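Local coordinates for histidyl-trna synthetase (Thermus thermophilus, PDB 1H4V), which catalyses the ATP-dependent attachment of L-histidine to tRNA(His), releasing AMP and diphosphate, and works as a homodimer of the class II aminoacyl-tRNA synthetase family, at the interface of chains A and B. Numbering follows the deposited sequence. Chains: chain A/B, Histidyl-trna synthetase.

Contact 1: the interface of chains A and B. Residues chain A 9-10, 109, 111, 123; chain B 42-44.
Motif 1 of the class II synthetases, here its conserved proline B:Pro42 with B:Ile43 and B:Phe44, presses on A:Thr9, A:Phe111 and A:Gln123 of the other subunit, the last two lying on the motif 2 strands 102-111 and 123-132. The polar link is the backbone N of B:Ile43, which donates to the side-chain amide oxygen OE1 of A:Gln123 at 3.0 Å. The bond is nearly straight, 168° at the hydrogen, and lies in the carbonyl plane on a lone pair. A:Gln123 reaches this point with CG anti to its own N (chi1 -179°) and the chain extended beyond. Beside it the ring of A:Phe111 turns its edge to B:Ile43, CG1 of B:Ile43 lying in the ring plane, 3.4 Å from CZ. The CD1 flank of that ring lies 3.5 Å from CE2 of B:Phe44, the two side chains running antiparallel. A:Thr9 meets two residues: CG2 packs on CE1 of B:Phe44 at 3.7 Å, and CB lies 3.8 Å from CG of B:Pro42. Its hydroxyl OG1 is 2.8 Å from a water that in turn lies 3.0 Å from the carbonyl O of B:Phe44. By joining motif 1 of one subunit to motif 2 of the other, the contact probably couples dimer formation to the catalytic core.

Contact 2: the interface of chains A and B. Residues chain A 341-342, 345-346; chain B 138, 243, 246.
A:Tyr346, on helix 338-351 of the anticodon-binding domain, reaches B:His243 and B:Arg246 of helix 231-246 in the partner's catalytic region. Its CB holds CG anti to the carbonyl carbon (chi1 -58°), which sends the ring across both partner side chains at about a right angle. Ring atom CG lies 3.9 Å from CG of B:Arg246, which stands over one face, 3.4 Å from the centroid in a CH-pi contact, displaced toward the CE1 and CZ rim. The opposite face is covered within chain A by the carbonyl O of A:Ala342, 3.1 Å above the plane and over the centre. Along the CD1 and CE1 flank the guanidinium plane is turned 61° from the ring and therefore does not stack flat, although its face meets CD1. On the other flank CE2 is 3.7 Å from ND1 of B:His243. At the tip, OH lies 2.6 Å from ND1 of B:His243, a short hydrogen bond in the imidazole plane whose direction is not decided. A phenylalanine here would probably leave ND1 of B:His243 without its hydroxyl mate across the interface. About one turn back along the helix, A:Val341 and A:Ala342 meet B:Ile138 of helix 137-153; its CD1 ends 3.4 Å from CG1 of A:Val341.

Contact 3: the interface of chains A and B. Residues chain A 138, 141-142, 243, 247; chain B 345-346, 349.
B:Phe345 of the HGTP anticodon-binding domain, on helix 338-351, wedges its ring among A:Ile138, A:Glu142 and A:Leu247 of the other subunit's class II synthetase core. With CG anti to the backbone N (chi1 164°), the ring is directed at the helix 137-153 side chains, and each partner meets a different part of it. A:Ile138 runs past it in the opposite direction and places its CG2 methyl on one face, 3.9 Å from CG and offset toward the rim. A:Leu247 lies just beyond the end of helix 231-246; its side chain crosses that of B:Phe345 at about a right angle, its CD1 methyl 3.4 Å from CE2 and equally near CZ. A:Glu142 comes obliquely: its CB is 3.7 Å from CE1, and its carboxylate plane stands 88° from the ring, so the two flat groups are nearly perpendicular. The other methyl of A:Leu247, CD2, instead touches CB of B:Glu349 at 3.8 Å and CD2 of B:Tyr346 at 4.0 Å. Next to it, B:Tyr346 and A:His243 form the twin of the phenol-imidazole bond with the chains exchanged; either group may donate, and the angle at the modelled hydrogen, 158°, is moderately straight. The carboxylates of A:Glu142 and B:Glu349 remain apart, OE1 of the former 5.3 Å from OE2 of the latter, a like-charge pairing that might mildly oppose closer approach.

Contact 4: the interface of chains A and B. Residues chain A 6, 66, 116, 122; chain B 44, 70-71, 76.
The ring of A:Phe66 has B:Phe44 over one face, with CE2 4.1 Å above the plane toward the rim, and NH2 of A:Arg122 in plane at its edge. This lies beside motif 2 of the class II synthetases, whose loop between strands 102-111 and 123-132 carries A:Pro116 and A:Arg122. The two aromatic rings meet edge-to-face, centroids 5.1 Å apart and planes 56° apart. A:Phe66 also touches B:Asp70, CE2 being 3.8 Å from CB, the two side chains lying side by side and pointing the same way. The guanidinium of A:Arg122 carries CD of A:Pro116 over the centre of one face, though that proline is poorly ordered. The bend of the arginine at chi3 (88°) turns the group toward B:Asp70, where NH2 donates to OD2 at 2.7 Å in a salt bridge. OD2 lies near the guanidinium plane and appears to be met from above the carboxylate plane, but B:Asp70 is poorly ordered and NH2 sits too close to its CG and CB, which makes the detailed geometry doubtful. Replacing A:Arg122 with alanine takes away the guanidinium, which is likely to leave the B:Asp70 carboxylate without its opposite charge and to open a gap beside the A:Phe66 edge. Elsewhere in the patch, CG2 of A:Val6 packs on CD1 of B:Leu76 at 3.9 Å. The backbone N of A:Val6 is 2.8 Å from the same water that A:Thr9 meets.

Contact 1: the interface of chains A and B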
# COMPACT_ATOMS: atom_id res chain seq x y z
N THR A 9 7.86 -11.82 8.91
CA THR A 9 7.71 -10.83 7.85
C THR A 9 8.29 -11.42 6.57
O THR A 9 9.04 -12.39 6.61
CB THR A 9 8.46 -9.53 8.17
OG1 THR A 9 9.88 -9.74 8.01
CG2 THR A 9 8.17 -9.09 9.60
N LYS A 10 7.96 -10.84 5.42
CA LYS A 10 8.48 -11.36 4.17
C LYS A 10 8.24 -10.42 3.00
O LYS A 10 7.29 -9.64 3.00
CB LYS A 10 7.87 -12.72 3.86
CG LYS A 10 6.36 -12.69 3.68
CD LYS A 10 5.82 -14.06 3.29
CE LYS A 10 6.41 -14.54 1.98
NZ LYS A 10 6.01 -15.95 1.67
N PRO A 109 -0.93 -3.05 6.23
CA PRO A 109 -0.24 -3.94 7.18
C PRO A 109 -0.64 -3.73 8.64
O PRO A 109 -1.01 -2.63 9.04
CB PRO A 109 1.23 -3.62 6.92
CG PRO A 109 1.19 -2.19 6.57
CD PRO A 109 0.03 -2.13 5.60
N PHE A 111 0.58 -5.22 12.74
CA PHE A 111 1.74 -5.73 13.44
C PHE A 111 1.35 -6.40 14.74
O PHE A 111 0.64 -5.85 15.57
CB PHE A 111 2.70 -4.56 13.63
CG PHE A 111 3.05 -3.89 12.34
CD1 PHE A 111 4.06 -4.42 11.54
CD2 PHE A 111 2.33 -2.80 11.89
CE1 PHE A 111 4.34 -3.87 10.28
CE2 PHE A 111 2.59 -2.23 10.64
CZ PHE A 111 3.60 -2.77 9.83
N GLN A 123 3.93 -9.48 10.75
CA GLN A 123 3.43 -8.41 9.89
C GLN A 123 2.48 -9.11 8.93
O GLN A 123 2.88 -10.00 8.18
CB GLN A 123 4.51 -7.70 9.05
CG GLN A 123 3.86 -6.57 8.20
CD GLN A 123 4.81 -5.75 7.32
OE1 GLN A 123 5.89 -5.35 7.74
NE2 GLN A 123 4.38 -5.47 6.10
N PRO B 42 9.27 -5.46 4.00
CA PRO B 42 8.59 -5.21 5.27
C PRO B 42 8.74 -3.78 5.78
O PRO B 42 9.65 -3.06 5.39
CB PRO B 42 9.24 -6.22 6.21
CG PRO B 42 9.55 -7.37 5.30
CD PRO B 42 10.16 -6.64 4.12
N ILE B 43 7.81 -3.38 6.64
CA ILE B 43 7.84 -2.05 7.22
C ILE B 43 9.07 -1.87 8.13
O ILE B 43 9.61 -0.78 8.25
CB ILE B 43 6.55 -1.80 8.04
CG1 ILE B 43 5.34 -1.80 7.10
CG2 ILE B 43 6.68 -0.52 8.83
CD1 ILE B 43 5.29 -0.65 6.08
N PHE B 44 9.50 -2.95 8.78
CA PHE B 44 10.68 -2.88 9.64
C PHE B 44 11.64 -4.02 9.34
O PHE B 44 11.25 -5.06 8.80
CB PHE B 44 10.30 -2.89 11.13
CG PHE B 44 9.49 -4.08 11.57
CD1 PHE B 44 10.04 -5.36 11.58
CD2 PHE B 44 8.18 -3.92 12.02
CE1 PHE B 44 9.29 -6.46 12.02
CE2 PHE B 44 7.42 -5.01 12.46
CZ PHE B 44 7.99 -6.29 12.46
O HOH W 1 11.90 -7.85 7.94

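Contact 2: the interface of chains A and B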
# COMPACT_ATOMS: atom_id res chain seq x y z
N VAL A 341 23.63 -2.18 -28.88
CA VAL A 341 23.11 -2.25 -27.52
C VAL A 341 22.50 -0.90 -27.14
O VAL A 341 21.38 -0.82 -26.66
CB VAL A 341 24.24 -2.59 -26.52
CG1 VAL A 341 23.72 -2.50 -25.09
CG2 VAL A 341 24.80 -3.96 -26.81
N ALA A 342 23.25 0.17 -27.39
CA ALA A 342 22.78 1.52 -27.10
C ALA A 342 21.57 1.86 -27.96
O ALA A 342 20.61 2.47 -27.49
CB ALA A 342 23.89 2.52 -27.35
N PHE A 345 18.43 0.44 -26.69
CA PHE A 345 17.96 1.21 -25.56
C PHE A 345 17.22 2.44 -26.06
O PHE A 345 16.14 2.75 -25.58
CB PHE A 345 19.16 1.60 -24.68
CG PHE A 345 18.89 2.70 -23.70
CD1 PHE A 345 17.83 2.62 -22.79
CD2 PHE A 345 19.73 3.81 -23.64
CE1 PHE A 345 17.62 3.61 -21.84
CE2 PHE A 345 19.53 4.81 -22.67
CZ PHE A 345 18.47 4.71 -21.77
N TYR A 346 17.79 3.13 -27.05
CA TYR A 346 17.16 4.34 -27.59
C TYR A 346 15.81 4.03 -28.21
O TYR A 346 14.87 4.80 -28.07
CB TYR A 346 18.05 4.99 -28.65
CG TYR A 346 19.42 5.36 -28.15
CD1 TYR A 346 20.51 5.39 -29.01
CD2 TYR A 346 19.63 5.66 -26.81
CE1 TYR A 346 21.77 5.73 -28.55
CE2 TYR A 346 20.89 6.00 -26.34
CZ TYR A 346 21.96 6.03 -27.22
OH TYR A 346 23.22 6.36 -26.76
N ILE B 138 24.65 2.40 -19.57
CA ILE B 138 23.33 2.50 -20.15
C ILE B 138 22.30 2.51 -19.01
O ILE B 138 21.31 3.22 -19.07
CB ILE B 138 23.06 1.32 -21.13
CG1 ILE B 138 23.74 1.60 -22.47
CG2 ILE B 138 21.56 1.11 -21.32
CD1 ILE B 138 23.73 0.42 -23.45
N HIS B 243 24.36 9.25 -23.71
CA HIS B 243 23.03 8.66 -23.80
C HIS B 243 21.91 9.67 -23.58
O HIS B 243 20.93 9.66 -24.33
CB HIS B 243 22.88 7.49 -22.82
CG HIS B 243 23.81 6.36 -23.11
ND1 HIS B 243 24.07 5.92 -24.40
CD2 HIS B 243 24.55 5.58 -22.29
CE1 HIS B 243 24.94 4.93 -24.35
NE2 HIS B 243 25.24 4.70 -23.09
N ARG B 246 21.47 11.86 -26.58
CA ARG B 246 20.82 11.06 -27.59
C ARG B 246 19.33 10.83 -27.29
O ARG B 246 18.54 10.55 -28.20
CB ARG B 246 21.56 9.73 -27.71
CG ARG B 246 21.10 8.85 -28.85
CD ARG B 246 21.39 9.45 -30.21
NE ARG B 246 20.79 8.63 -31.26
CZ ARG B 246 21.29 7.47 -31.67
NH1 ARG B 246 22.40 7.00 -31.14
NH2 ARG B 246 20.63 6.76 -32.57

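Contact 3: the interface of chains A and B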
# COMPACT_ATOMS: atom_id res chain seq x y z
N ILE A 138 -29.86 -2.84 9.82
CA ILE A 138 -29.61 -3.03 8.40
C ILE A 138 -28.09 -2.99 8.18
O ILE A 138 -27.56 -3.74 7.38
CB ILE A 138 -30.31 -1.93 7.56
CG1 ILE A 138 -31.80 -2.28 7.40
CG2 ILE A 138 -29.65 -1.79 6.19
CD1 ILE A 138 -32.65 -1.17 6.77
N ALA A 141 -26.41 -6.42 8.99
CA ALA A 141 -26.63 -7.40 7.94
C ALA A 141 -25.76 -7.05 6.73
O ALA A 141 -25.25 -7.94 6.04
CB ALA A 141 -28.11 -7.43 7.55
N GLU A 142 -25.60 -5.76 6.46
CA GLU A 142 -24.80 -5.31 5.33
C GLU A 142 -23.33 -5.67 5.54
O GLU A 142 -22.66 -6.13 4.61
CB GLU A 142 -24.95 -3.81 5.13
CG GLU A 142 -24.16 -3.24 3.98
CD GLU A 142 -24.56 -1.81 3.64
OE1 GLU A 142 -25.07 -1.57 2.52
OE2 GLU A 142 -24.38 -0.92 4.50
N HIS A 243 -32.88 -9.97 7.77
CA HIS A 243 -32.24 -9.44 6.57
C HIS A 243 -31.40 -10.47 5.83
O HIS A 243 -31.47 -10.55 4.60
CB HIS A 243 -31.40 -8.21 6.91
CG HIS A 243 -32.19 -7.06 7.44
ND1 HIS A 243 -33.42 -6.71 6.92
CD2 HIS A 243 -31.95 -6.20 8.45
CE1 HIS A 243 -33.90 -5.68 7.59
NE2 HIS A 243 -33.03 -5.35 8.52
N LEU A 247 -31.73 -12.02 2.10
CA LEU A 247 -30.64 -11.86 1.14
C LEU A 247 -30.04 -13.20 0.74
O LEU A 247 -29.00 -13.25 0.09
CB LEU A 247 -29.56 -10.97 1.73
CG LEU A 247 -29.94 -9.49 1.79
CD1 LEU A 247 -29.03 -8.75 2.76
CD2 LEU A 247 -29.85 -8.91 0.39
N PHE B 345 -32.40 -1.61 0.58
CA PHE B 345 -31.16 -2.32 0.87
C PHE B 345 -31.12 -3.61 0.06
O PHE B 345 -30.11 -3.93 -0.55
CB PHE B 345 -31.09 -2.60 2.38
CG PHE B 345 -30.08 -3.65 2.77
CD1 PHE B 345 -28.74 -3.53 2.39
CD2 PHE B 345 -30.45 -4.71 3.58
CE1 PHE B 345 -27.79 -4.46 2.81
CE2 PHE B 345 -29.50 -5.65 4.01
CZ PHE B 345 -28.18 -5.53 3.63
N TYR B 346 -32.23 -4.35 0.03
CA TYR B 346 -32.29 -5.62 -0.70
C TYR B 346 -32.07 -5.40 -2.19
O TYR B 346 -31.39 -6.19 -2.84
CB TYR B 346 -33.64 -6.30 -0.51
CG TYR B 346 -33.97 -6.58 0.94
CD1 TYR B 346 -35.29 -6.64 1.37
CD2 TYR B 346 -32.96 -6.79 1.88
CE1 TYR B 346 -35.60 -6.89 2.69
CE2 TYR B 346 -33.26 -7.04 3.21
CZ TYR B 346 -34.58 -7.09 3.61
OH TYR B 346 -34.90 -7.35 4.93
N GLU B 349 -28.38 -4.37 -2.84
CA GLU B 349 -27.53 -5.54 -2.73
C GLU B 349 -27.64 -6.45 -3.96
O GLU B 349 -26.68 -7.11 -4.34
CB GLU B 349 -27.86 -6.34 -1.47
CG GLU B 349 -26.82 -6.18 -0.35
CD GLU B 349 -25.42 -6.59 -0.80
OE1 GLU B 349 -25.25 -7.73 -1.27
OE2 GLU B 349 -24.48 -5.76 -0.67

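Contact 4: the interface of chains A and B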
# COMPACT_ATOMS: atom_id res chain seq x y z
N VAL A 6 13.18 -10.13 8.92
CA VAL A 6 12.87 -10.60 10.27
C VAL A 6 11.78 -11.66 10.24
O VAL A 6 10.85 -11.57 9.44
CB VAL A 6 12.38 -9.44 11.14
CG1 VAL A 6 12.12 -9.92 12.55
CG2 VAL A 6 13.41 -8.31 11.12
N PHE A 66 3.93 -3.87 19.13
CA PHE A 66 5.22 -3.22 19.00
C PHE A 66 5.03 -1.77 19.45
O PHE A 66 4.39 -0.98 18.77
CB PHE A 66 5.73 -3.25 17.56
CG PHE A 66 6.08 -4.62 17.05
CD1 PHE A 66 5.18 -5.32 16.25
CD2 PHE A 66 7.30 -5.20 17.36
CE1 PHE A 66 5.51 -6.58 15.74
CE2 PHE A 66 7.64 -6.46 16.86
CZ PHE A 66 6.75 -7.15 16.05
N PRO A 116 9.47 -14.86 17.06
CA PRO A 116 9.86 -15.24 15.70
C PRO A 116 10.19 -16.75 15.69
O PRO A 116 10.98 -17.22 16.51
CB PRO A 116 11.07 -14.33 15.40
CG PRO A 116 11.66 -14.05 16.76
CD PRO A 116 10.43 -13.90 17.65
N ARG A 122 4.14 -11.76 11.90
CA ARG A 122 4.25 -10.65 12.85
C ARG A 122 3.82 -9.41 12.08
O ARG A 122 3.40 -8.42 12.67
CB ARG A 122 5.67 -10.55 13.40
CG ARG A 122 5.97 -11.63 14.45
CD ARG A 122 7.46 -11.81 14.67
NE ARG A 122 7.99 -10.91 15.68
CZ ARG A 122 9.28 -10.60 15.79
NH1 ARG A 122 10.16 -11.11 14.93
NH2 ARG A 122 9.69 -9.80 16.76
N PHE B 44 9.50 -2.95 8.78
CA PHE B 44 10.68 -2.88 9.64
C PHE B 44 11.64 -4.02 9.34
O PHE B 44 11.25 -5.06 8.80
CB PHE B 44 10.30 -2.89 11.13
CG PHE B 44 9.49 -4.08 11.57
CD1 PHE B 44 10.04 -5.36 11.58
CD2 PHE B 44 8.18 -3.92 12.02
CE1 PHE B 44 9.29 -6.46 12.02
CE2 PHE B 44 7.42 -5.01 12.46
CZ PHE B 44 7.99 -6.29 12.46
N ASP B 70 12.33 -6.08 19.70
CA ASP B 70 11.15 -6.87 19.98
C ASP B 70 11.41 -7.83 21.13
O ASP B 70 12.46 -7.78 21.77
CB ASP B 70 10.75 -7.67 18.74
CG ASP B 70 11.77 -8.73 18.37
OD1 ASP B 70 12.17 -9.51 19.27
OD2 ASP B 70 12.17 -8.81 17.19
N ARG B 71 10.44 -8.69 21.40
CA ARG B 71 10.58 -9.66 22.47
C ARG B 71 11.70 -10.60 22.04
O ARG B 71 11.51 -11.47 21.19
CB ARG B 71 9.27 -10.43 22.65
CG ARG B 71 8.09 -9.51 22.94
CD ARG B 71 6.75 -10.23 22.82
NE ARG B 71 6.52 -11.17 23.92
CZ ARG B 71 5.41 -11.88 24.06
NH1 ARG B 71 4.44 -11.78 23.16
NH2 ARG B 71 5.27 -12.71 25.09
N LEU B 76 15.35 -3.76 15.96
CA LEU B 76 14.50 -3.62 14.78
C LEU B 76 14.37 -2.14 14.43
O LEU B 76 14.34 -1.29 15.32
CB LEU B 76 13.12 -4.21 15.07
CG LEU B 76 12.71 -5.57 14.48
CD1 LEU B 76 13.80 -6.59 14.63
CD2 LEU B 76 11.44 -6.04 15.17
O HOH W 2 11.90 -7.85 7.94

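Contacts 1 and 4 adjoin, their C-alpha centres about 9 Å apart, and share B:Phe44 and the water on its carbonyl; together they form one continuous patch of the catalytic core interface. Contacts 2 and 3 lie about 59 Å apart at opposite ends of the dimer, and about 38 Å and 36 Å from contact 1. They use the same elements with chains exchanged: helix 338-351 of one subunit against helices 137-153 and 231-246 of the other. The homodimer is therefore joined at its centre and again where each anticodon-binding domain rests on the partner, which probably helps position both domains.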